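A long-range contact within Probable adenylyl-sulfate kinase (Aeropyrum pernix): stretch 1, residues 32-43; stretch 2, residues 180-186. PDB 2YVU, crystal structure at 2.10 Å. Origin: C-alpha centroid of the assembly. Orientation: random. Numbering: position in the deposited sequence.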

# COMPACT_ATOMS: atom_id res chain seq x y z
N ARG A 32 18.13 9.84 3.35
CA ARG A 32 19.56 9.58 3.46
C ARG A 32 19.76 8.18 3.98
O ARG A 32 20.64 7.45 3.50
CB ARG A 32 20.20 10.65 4.35
CG ARG A 32 20.11 12.02 3.67
CD ARG A 32 20.51 13.20 4.53
NE ARG A 32 21.90 13.17 4.95
CZ ARG A 32 22.75 14.18 4.80
NH1 ARG A 32 22.35 15.31 4.21
NH2 ARG A 32 23.99 14.08 5.25
N LEU A 33 18.93 7.75 4.93
CA LEU A 33 19.07 6.40 5.42
C LEU A 33 18.74 5.43 4.28
O LEU A 33 19.43 4.43 4.08
CB LEU A 33 18.13 6.13 6.60
CG LEU A 33 18.10 4.65 7.02
CD1 LEU A 33 19.43 4.24 7.59
CD2 LEU A 33 17.00 4.42 8.05
N ALA A 34 17.69 5.73 3.54
CA ALA A 34 17.28 4.87 2.44
C ALA A 34 18.40 4.75 1.40
O ALA A 34 18.67 3.66 0.88
CB ALA A 34 16.01 5.42 1.80
N ASP A 35 19.04 5.87 1.09
CA ASP A 35 20.13 5.84 0.11
C ASP A 35 21.24 4.88 0.57
O ASP A 35 21.75 4.09 -0.22
CB ASP A 35 20.70 7.25 -0.08
CG ASP A 35 21.57 7.35 -1.32
OD1 ASP A 35 21.10 6.94 -2.40
OD2 ASP A 35 22.72 7.84 -1.22
N LEU A 36 21.59 4.95 1.86
CA LEU A 36 22.63 4.08 2.41
C LEU A 36 22.35 2.58 2.28
O LEU A 36 23.21 1.80 1.86
CB LEU A 36 22.84 4.39 3.90
CG LEU A 36 23.45 5.72 4.36
CD1 LEU A 36 23.53 5.74 5.89
CD2 LEU A 36 24.85 5.90 3.77
N LEU A 37 21.14 2.18 2.65
CA LEU A 37 20.75 0.79 2.59
C LEU A 37 20.60 0.27 1.16
O LEU A 37 20.96 -0.86 0.87
CB LEU A 37 19.45 0.59 3.36
CG LEU A 37 19.55 0.97 4.82
CD1 LEU A 37 18.16 1.13 5.39
CD2 LEU A 37 20.34 -0.12 5.59
N GLN A 38 20.04 1.09 0.28
CA GLN A 38 19.89 0.66 -1.10
C GLN A 38 21.28 0.43 -1.68
O GLN A 38 21.55 -0.62 -2.25
CB GLN A 38 19.10 1.70 -1.91
CG GLN A 38 17.62 1.76 -1.51
CD GLN A 38 16.83 2.83 -2.25
OE1 GLN A 38 17.37 3.85 -2.66
NE2 GLN A 38 15.52 2.61 -2.40
N LYS A 39 22.17 1.40 -1.52
CA LYS A 39 23.53 1.25 -2.04
C LYS A 39 24.17 -0.04 -1.52
O LYS A 39 25.06 -0.58 -2.16
CB LYS A 39 24.37 2.47 -1.70
CG LYS A 39 24.07 3.66 -2.61
CD LYS A 39 24.79 4.92 -2.14
CE LYS A 39 24.57 6.09 -3.10
NZ LYS A 39 25.29 7.33 -2.64
N GLU A 40 23.71 -0.53 -0.38
CA GLU A 40 24.25 -1.78 0.17
C GLU A 40 23.49 -2.97 -0.40
O GLU A 40 23.78 -4.11 -0.08
CB GLU A 40 24.16 -1.80 1.69
CG GLU A 40 25.09 -0.83 2.37
CD GLU A 40 25.13 -0.99 3.88
OE1 GLU A 40 24.69 -2.04 4.39
OE2 GLU A 40 25.62 -0.07 4.56
N GLY A 41 22.49 -2.68 -1.23
CA GLY A 41 21.72 -3.74 -1.86
C GLY A 41 20.43 -4.22 -1.22
O GLY A 41 19.88 -5.23 -1.64
N TYR A 42 19.93 -3.52 -0.21
CA TYR A 42 18.69 -3.96 0.43
C TYR A 42 17.51 -3.39 -0.34
O TYR A 42 17.63 -2.36 -1.00
CB TYR A 42 18.60 -3.44 1.87
CG TYR A 42 19.54 -4.11 2.85
CD1 TYR A 42 19.24 -5.36 3.38
CD2 TYR A 42 20.68 -3.46 3.31
CE1 TYR A 42 20.06 -5.95 4.34
CE2 TYR A 42 21.52 -4.04 4.27
CZ TYR A 42 21.19 -5.29 4.78
OH TYR A 42 21.97 -5.87 5.77
N ARG A 43 16.37 -4.07 -0.26
CA ARG A 43 15.14 -3.59 -0.89
C ARG A 43 14.62 -2.60 0.13
O ARG A 43 14.44 -2.96 1.29
CB ARG A 43 14.12 -4.71 -1.00
CG ARG A 43 14.64 -6.01 -1.58
CD ARG A 43 14.37 -6.07 -3.05
NE ARG A 43 14.08 -7.44 -3.46
CZ ARG A 43 13.72 -7.78 -4.70
NH1 ARG A 43 13.60 -6.84 -5.63
NH2 ARG A 43 13.48 -9.06 -4.99
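Stretch 2, residues 180-186: LVKAVIE

Stretch 2, the C-terminal end of the chain, is helical from Leu180 to Val184 and runs in broadly the same direction as the helix of stretch 1. The axes cross at -41° and approach no closer than 12.4 Å, so the backbones stay apart and the space between them is filled by side chains. Leu33 lies opposite Val181, Leu37 opposite Lys182 and Tyr42 opposite Ile185, with CA-CA distances of 9.5 Å for Leu33 and Val181, 9.1 Å for Leu37 and Lys182, and 10.3 Å for Tyr42 and Ile185.

The buried part of the contact is apolar and asks for no hydrogen bonds. Val181, its CA-to-CB bond directed toward stretch 1, meets two leucines one turn apart: its CG2 is 4.1 Å from Leu33 CD2, and its CG1 is 4.3 Å from Leu37 CD2. Leu37 CD2 also lies 4.2 Å from Lys182 CD, where the lysine contributes its aliphatic chain.

Lys182 starts sideways, but with chi1 to chi3 all m its chain bends so that the ammonium comes to stretch 1. There Lys182 NZ donates to Glu40 OE1 at 2.6 Å, a short, charge-assisted hydrogen bond within a salt bridge, and, in a weak hydrogen bond, to Tyr42 OH at 3.3 Å, near the plane of the ring. Glu40 OE2 is hydrogen-bonded just outside the two stretches, so both carboxylate oxygens are satisfied.

The turn after the first helix places Tyr42 for this contact. Gly41, with phi 94°, forms a Schellman motif; a CB here would jam against the preceding carbonyl oxygen. Tyr42 N is satisfied by Leu37 O at 3.1 Å. The tyrosine ring offers its polar edge to Lys182 and one face to Ile185, whose CD1 makes a CH-pi contact 3.9 Å from the ring centroid and lies 3.5 Å from Tyr42 CZ. Ile185 N, in turn, is held by Val181 O at 2.9 Å.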

# COMPACT_ATOMS: atom_id res chain seq x y z
N LEU A 180 21.32 1.30 14.44
CA LEU A 180 20.19 0.59 15.07
C LEU A 180 19.57 -0.34 14.02
O LEU A 180 19.35 -1.53 14.26
CB LEU A 180 19.12 1.58 15.57
CG LEU A 180 18.12 1.25 16.70
CD1 LEU A 180 16.72 1.83 16.39
CD2 LEU A 180 18.00 -0.24 16.89
N VAL A 181 19.31 0.20 12.83
CA VAL A 181 18.72 -0.60 11.76
C VAL A 181 19.59 -1.83 11.45
O VAL A 181 19.09 -2.95 11.39
CB VAL A 181 18.55 0.23 10.45
CG1 VAL A 181 18.30 -0.69 9.28
CG2 VAL A 181 17.36 1.20 10.61
N LYS A 182 20.89 -1.60 11.24
CA LYS A 182 21.78 -2.71 10.92
C LYS A 182 21.87 -3.71 12.08
O LYS A 182 22.05 -4.90 11.87
CB LYS A 182 23.18 -2.19 10.58
CG LYS A 182 23.21 -1.37 9.30
CD LYS A 182 23.03 -2.24 8.04
CE LYS A 182 24.25 -3.13 7.81
NZ LYS A 182 24.35 -3.67 6.43
N ALA A 183 21.71 -3.21 13.30
CA ALA A 183 21.78 -4.10 14.45
C ALA A 183 20.57 -5.01 14.47
O ALA A 183 20.65 -6.14 14.93
CB ALA A 183 21.85 -3.29 15.74
N VAL A 184 19.45 -4.52 13.95
CA VAL A 184 18.23 -5.30 13.96
C VAL A 184 18.04 -6.25 12.77
O VAL A 184 17.59 -7.39 12.95
CB VAL A 184 16.98 -4.36 14.04
CG1 VAL A 184 15.69 -5.15 13.84
CG2 VAL A 184 16.95 -3.67 15.40
N ILE A 185 18.39 -5.81 11.56
CA ILE A 185 18.20 -6.65 10.39
C ILE A 185 19.30 -7.68 10.28
O ILE A 185 19.31 -8.47 9.33
CB ILE A 185 18.15 -5.82 9.09
CG1 ILE A 185 19.48 -5.10 8.88
CG2 ILE A 185 16.99 -4.85 9.15
CD1 ILE A 185 19.53 -4.26 7.63
N GLU A 186 20.21 -7.66 11.25
CA GLU A 186 21.34 -8.57 11.34
C GLU A 186 22.61 -8.02 10.70
O GLU A 186 23.67 -8.13 11.36
CB GLU A 186 20.98 -9.95 10.75
CG GLU A 186 19.98 -10.72 11.63
CD GLU A 186 18.95 -11.50 10.82
OE1 GLU A 186 19.33 -12.41 10.05
OE2 GLU A 186 17.74 -11.21 10.98
OXT GLU A 186 22.52 -7.50 9.57